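Local coordinates for Glyoxalase/bleomycin resistance protein/dioxygenase (Alicyclobacillus acidocaldarius subsp. acidocaldarius, PDB 3RRI) that probably acts as a metal-dependent dioxygenase of the glyoxalase/bleomycin resistance superfamily, at residues I43-D46 against Q51-C54; T112-D117 against L122-Y127. All blocks are in the same frame, centred on the assembly; numbering follows the deposited sequence.

Contact 1 (I43-D46 against Q51-C54); sequences ITLD and QLVC
Backbone bonds join Ile-43 to Cys-54 and Leu-45 to Leu-52, the two hydrogen-bonded pairs of an antiparallel ladder. Ile-43 O receives Cys-54 N at 3.0 Å, while the bond from Leu-45 N to Leu-52 O is distinctly bent, with 133° at the hydrogen. The carbonyls also draw weak CA-H contacts, such as Gln-51 CA to Leu-45 O at 3.4 Å.

Apolar contacts fill the face that carries Ile-43, Leu-45, Leu-52 and Cys-54. Leu-45 CG lies beside its own backbone N (chi1 -60°), which brings CD1 to 4.0 Å from Leu-52 CD2 and near Cys-54 SG. Apolar groups suit this face, where Tyr-27 of helix 20-30 packs on Leu-45, Leu-52 and Cys-54.

On the other face the beta-branched Thr-44 and Val-53 stand side by side, CG2 to CG2 at 3.9 Å. Polar groups here also reach the assembly: Thr-44 OG1, hydrogen-bonded to Arg-37 N as well, and Gln-51 NE2 both bond Tyr-135 O of the second subunit, and Gln-51 OE1 bonds Lys-126 NZ of that subunit. The extended glutamine chain gives its amide the necessary reach.

Such a tight hairpin, 42-47 with 50-56, closes the βαβββ module of the vicinal oxygen chelate fold.

Contact 2 (T112-D117 against L122-Y127); sequences TFFLID and LLEFKY
Thr-112 OG1 donates a short hydrogen bond to Glu-124 OE2, 2.6 Å long, across the hairpin 110-116/122-128 that ends the second βαβββ module of this vicinal oxygen chelate fold. The bond uses the anti lone pair of OE2, the one away from the other carboxylate oxygen. It thus restrains the rotation of a buried carboxylate.

Phe-114, directly across from Glu-124 in a non-hydrogen-bonded pair, supports the same acid; Thr-112 reaches it diagonally. Glu-124 CG stands over one face of the Phe-114 ring, 3.8 Å from the centroid, and the carboxylate plane is only 22° from that of the ring. With CG anti to the backbone N (chi1 -176°) and an extended chain beyond, Glu-124 runs across the ring to meet the threonine. An aromatic residue suits this place as a flat, apolar surface for the methylenes; Ile-116 and Leu-122 continue the same face through Ile-116 CG1 and Leu-122 CD2.

On the opposite face the paired residues, Phe-113, Leu-115, Leu-123 and Phe-125, are all apolar. Phe-125 CB sits over the Phe-113 ring, 4.2 Å from its centroid, and the two rings meet obliquely. Leu-115 CD1 reaches Phe-125 CE2 at 3.9 Å.

Paired backbone bonds fix these positions: Phe-125 N to Phe-113 O is nearly straight (170°), and Leu-115 N to Leu-123 O is 2.8 Å.

Farther out, His-70 meets the Phe-114 ring edge-to-face, while Phe-81 and Tyr-85 of helix 78-90 do the same to Phe-113. His-12 of the second subunit bonds Glu-124 O through NE2.

Where the chain turns, aspartate suits as a multiple acceptor: Asp-117 OD1 takes the backbone N-H of both Ser-119 and Asn-121, and OD2 is hydrogen-bonded to Tyr-27 OH.

Overall arrangement
Both contacts are buried antiparallel hairpins, but they belong to different sheets. The centres of contact 1 and contact 2 lie about 17 Å apart, and contact 2 is the nearer to the middle of the chain. Contact 1 keeps its apolar face for the chain's own interior and turns several of its polar groups to neighbouring subunits; contact 2 pairs an acid with a hydroxyl inside the hairpin, though it too touches the second subunit, and is richer in aromatic rings. Tyr-27 links them, packing on the apolar face of 43-46/51-54 while its hydroxyl bonds Asp-117. A residue of each contact also reaches into the other contact of the neighbouring copy, so the subunit interface couples the two.

Contact 1 (I43-D46 against Q51-C54)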
# COMPACT_ATOMS: atom_id res chain seq x y z
N ILE A 43 -27.56 -1.43 -16.56
CA ILE A 43 -26.64 -2.42 -15.96
C ILE A 43 -25.41 -1.69 -15.47
O ILE A 43 -24.98 -0.69 -16.05
CB ILE A 43 -26.23 -3.56 -16.93
CG1 ILE A 43 -25.43 -3.02 -18.12
CG2 ILE A 43 -27.45 -4.35 -17.39
CD1 ILE A 43 -24.80 -4.13 -18.94
N THR A 44 -24.85 -2.19 -14.36
CA THR A 44 -23.65 -1.62 -13.77
C THR A 44 -22.50 -2.60 -13.82
O THR A 44 -22.67 -3.81 -13.68
CB THR A 44 -23.89 -1.17 -12.30
OG1 THR A 44 -23.89 -2.30 -11.41
CG2 THR A 44 -25.19 -0.39 -12.23
N LEU A 45 -21.31 -2.05 -14.04
CA LEU A 45 -20.16 -2.86 -14.41
C LEU A 45 -18.95 -2.43 -13.63
O LEU A 45 -18.76 -1.24 -13.37
CB LEU A 45 -19.87 -2.66 -15.88
CG LEU A 45 -20.95 -3.03 -16.87
CD1 LEU A 45 -20.60 -2.40 -18.24
CD2 LEU A 45 -21.09 -4.51 -16.97
N ASP A 46 -18.11 -3.39 -13.27
CA ASP A 46 -16.79 -3.13 -12.75
C ASP A 46 -15.93 -3.08 -14.03
O ASP A 46 -15.64 -4.11 -14.67
CB ASP A 46 -16.37 -4.23 -11.76
CG ASP A 46 -14.90 -4.23 -11.43
OD1 ASP A 46 -14.11 -3.49 -12.06
OD2 ASP A 46 -14.52 -4.99 -10.48
N GLN A 51 -16.46 2.25 -12.05
CA GLN A 51 -17.81 1.83 -12.33
C GLN A 51 -18.30 2.44 -13.65
O GLN A 51 -18.25 3.65 -13.84
CB GLN A 51 -18.78 2.27 -11.20
CG GLN A 51 -20.18 1.74 -11.44
CD GLN A 51 -21.26 2.45 -10.62
OE1 GLN A 51 -21.29 3.67 -10.49
NE2 GLN A 51 -22.18 1.65 -10.11
N LEU A 52 -18.77 1.58 -14.57
CA LEU A 52 -19.45 2.04 -15.78
C LEU A 52 -20.92 1.63 -15.67
O LEU A 52 -21.22 0.51 -15.29
CB LEU A 52 -18.80 1.40 -17.03
CG LEU A 52 -19.36 1.88 -18.35
CD1 LEU A 52 -19.09 3.38 -18.65
CD2 LEU A 52 -18.75 0.97 -19.49
N VAL A 53 -21.83 2.54 -15.99
CA VAL A 53 -23.25 2.24 -15.96
C VAL A 53 -23.78 2.54 -17.35
O VAL A 53 -23.65 3.67 -17.86
CB VAL A 53 -24.03 3.08 -14.92
CG1 VAL A 53 -25.49 2.73 -15.00
CG2 VAL A 53 -23.49 2.93 -13.45
N CYS A 54 -24.38 1.51 -17.94
CA CYS A 54 -25.02 1.60 -19.24
C CYS A 54 -26.51 1.78 -19.01
O CYS A 54 -27.20 0.88 -18.46
CB CYS A 54 -24.78 0.33 -20.01
SG CYS A 54 -23.06 -0.00 -20.51

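Contact 2 (T112-D117 against L122-Y127)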
# COMPACT_ATOMS: atom_id res chain seq x y z
N THR A 112 -2.18 4.67 -28.25
CA THR A 112 -3.62 4.76 -28.08
C THR A 112 -4.31 3.78 -29.04
O THR A 112 -3.81 3.52 -30.14
CB THR A 112 -4.08 6.19 -28.42
OG1 THR A 112 -5.49 6.30 -28.30
CG2 THR A 112 -3.73 6.50 -29.86
N PHE A 113 -5.43 3.20 -28.62
CA PHE A 113 -6.38 2.60 -29.56
C PHE A 113 -7.79 2.89 -29.07
O PHE A 113 -7.98 3.15 -27.88
CB PHE A 113 -6.16 1.09 -29.77
CG PHE A 113 -6.26 0.26 -28.52
CD1 PHE A 113 -7.45 -0.37 -28.16
CD2 PHE A 113 -5.16 0.05 -27.71
CE1 PHE A 113 -7.51 -1.19 -27.06
CE2 PHE A 113 -5.25 -0.74 -26.57
CZ PHE A 113 -6.43 -1.35 -26.27
N PHE A 114 -8.73 2.96 -30.00
CA PHE A 114 -10.14 3.20 -29.67
C PHE A 114 -10.98 2.00 -30.06
O PHE A 114 -10.92 1.54 -31.21
CB PHE A 114 -10.68 4.37 -30.47
CG PHE A 114 -10.24 5.73 -30.01
CD1 PHE A 114 -11.15 6.58 -29.39
CD2 PHE A 114 -8.97 6.19 -30.24
CE1 PHE A 114 -10.79 7.86 -28.99
CE2 PHE A 114 -8.59 7.47 -29.81
CZ PHE A 114 -9.51 8.31 -29.20
N LEU A 115 -11.79 1.52 -29.13
CA LEU A 115 -12.84 0.55 -29.39
C LEU A 115 -14.17 1.30 -29.51
O LEU A 115 -14.25 2.49 -29.17
CB LEU A 115 -12.94 -0.48 -28.27
CG LEU A 115 -11.65 -1.18 -27.87
CD1 LEU A 115 -11.90 -2.16 -26.79
CD2 LEU A 115 -11.02 -1.89 -29.13
N ILE A 116 -15.19 0.62 -30.05
CA ILE A 116 -16.51 1.25 -30.22
C ILE A 116 -17.56 0.27 -29.80
O ILE A 116 -17.57 -0.89 -30.21
CB ILE A 116 -16.70 1.81 -31.67
CG1 ILE A 116 -18.04 2.55 -31.83
CG2 ILE A 116 -16.52 0.68 -32.73
CD1 ILE A 116 -18.21 3.30 -33.14
N ASP A 117 -18.42 0.69 -28.86
CA ASP A 117 -19.48 -0.16 -28.36
C ASP A 117 -20.72 -0.13 -29.31
O ASP A 117 -20.74 0.63 -30.28
CB ASP A 117 -19.77 0.10 -26.85
CG ASP A 117 -20.78 1.18 -26.57
OD1 ASP A 117 -21.35 1.76 -27.49
OD2 ASP A 117 -21.02 1.43 -25.33
N LEU A 122 -17.35 5.67 -27.63
CA LEU A 122 -15.93 5.46 -27.95
C LEU A 122 -15.11 5.23 -26.66
O LEU A 122 -15.13 6.08 -25.75
CB LEU A 122 -15.36 6.63 -28.72
CG LEU A 122 -15.89 6.88 -30.15
CD1 LEU A 122 -15.23 8.11 -30.73
CD2 LEU A 122 -15.73 5.65 -31.10
N LEU A 123 -14.40 4.10 -26.62
CA LEU A 123 -13.50 3.72 -25.55
C LEU A 123 -12.10 3.97 -26.03
O LEU A 123 -11.70 3.39 -27.05
CB LEU A 123 -13.65 2.26 -25.21
CG LEU A 123 -14.95 1.82 -24.51
CD1 LEU A 123 -16.10 1.91 -25.45
CD2 LEU A 123 -14.78 0.42 -23.94
N GLU A 124 -11.34 4.78 -25.31
CA GLU A 124 -9.93 4.98 -25.64
C GLU A 124 -9.04 4.44 -24.53
O GLU A 124 -9.27 4.72 -23.34
CB GLU A 124 -9.59 6.44 -25.87
CG GLU A 124 -8.13 6.62 -26.30
CD GLU A 124 -7.62 8.05 -26.33
OE1 GLU A 124 -8.21 8.93 -25.65
OE2 GLU A 124 -6.61 8.30 -27.06
N PHE A 125 -8.03 3.65 -24.88
CA PHE A 125 -7.05 3.16 -23.94
C PHE A 125 -5.71 3.72 -24.30
O PHE A 125 -5.42 3.83 -25.50
CB PHE A 125 -7.05 1.63 -23.90
CG PHE A 125 -8.37 1.08 -23.49
CD1 PHE A 125 -8.69 1.01 -22.13
CD2 PHE A 125 -9.32 0.72 -24.41
CE1 PHE A 125 -9.94 0.55 -21.71
CE2 PHE A 125 -10.56 0.26 -23.98
CZ PHE A 125 -10.87 0.19 -22.63
N LYS A 126 -4.94 4.12 -23.30
CA LYS A 126 -3.70 4.85 -23.53
C LYS A 126 -2.56 4.29 -22.67
O LYS A 126 -2.77 3.71 -21.63
CB LYS A 126 -3.86 6.34 -23.16
CG LYS A 126 -4.88 7.11 -23.95
CD LYS A 126 -4.74 8.64 -23.75
CE LYS A 126 -5.52 9.08 -22.48
NZ LYS A 126 -5.63 10.60 -22.40
N TYR A 127 -1.34 4.49 -23.16
CA TYR A 127 -0.14 4.29 -22.40
C TYR A 127 0.83 5.43 -22.69
O TYR A 127 1.19 5.65 -23.86
CB TYR A 127 0.52 2.94 -22.78
CG TYR A 127 1.90 2.81 -22.24
CD1 TYR A 127 2.11 2.47 -20.93
CD2 TYR A 127 3.03 3.09 -23.05
CE1 TYR A 127 3.35 2.35 -20.41
CE2 TYR A 127 4.29 2.99 -22.52
CZ TYR A 127 4.45 2.64 -21.19
OH TYR A 127 5.71 2.53 -20.63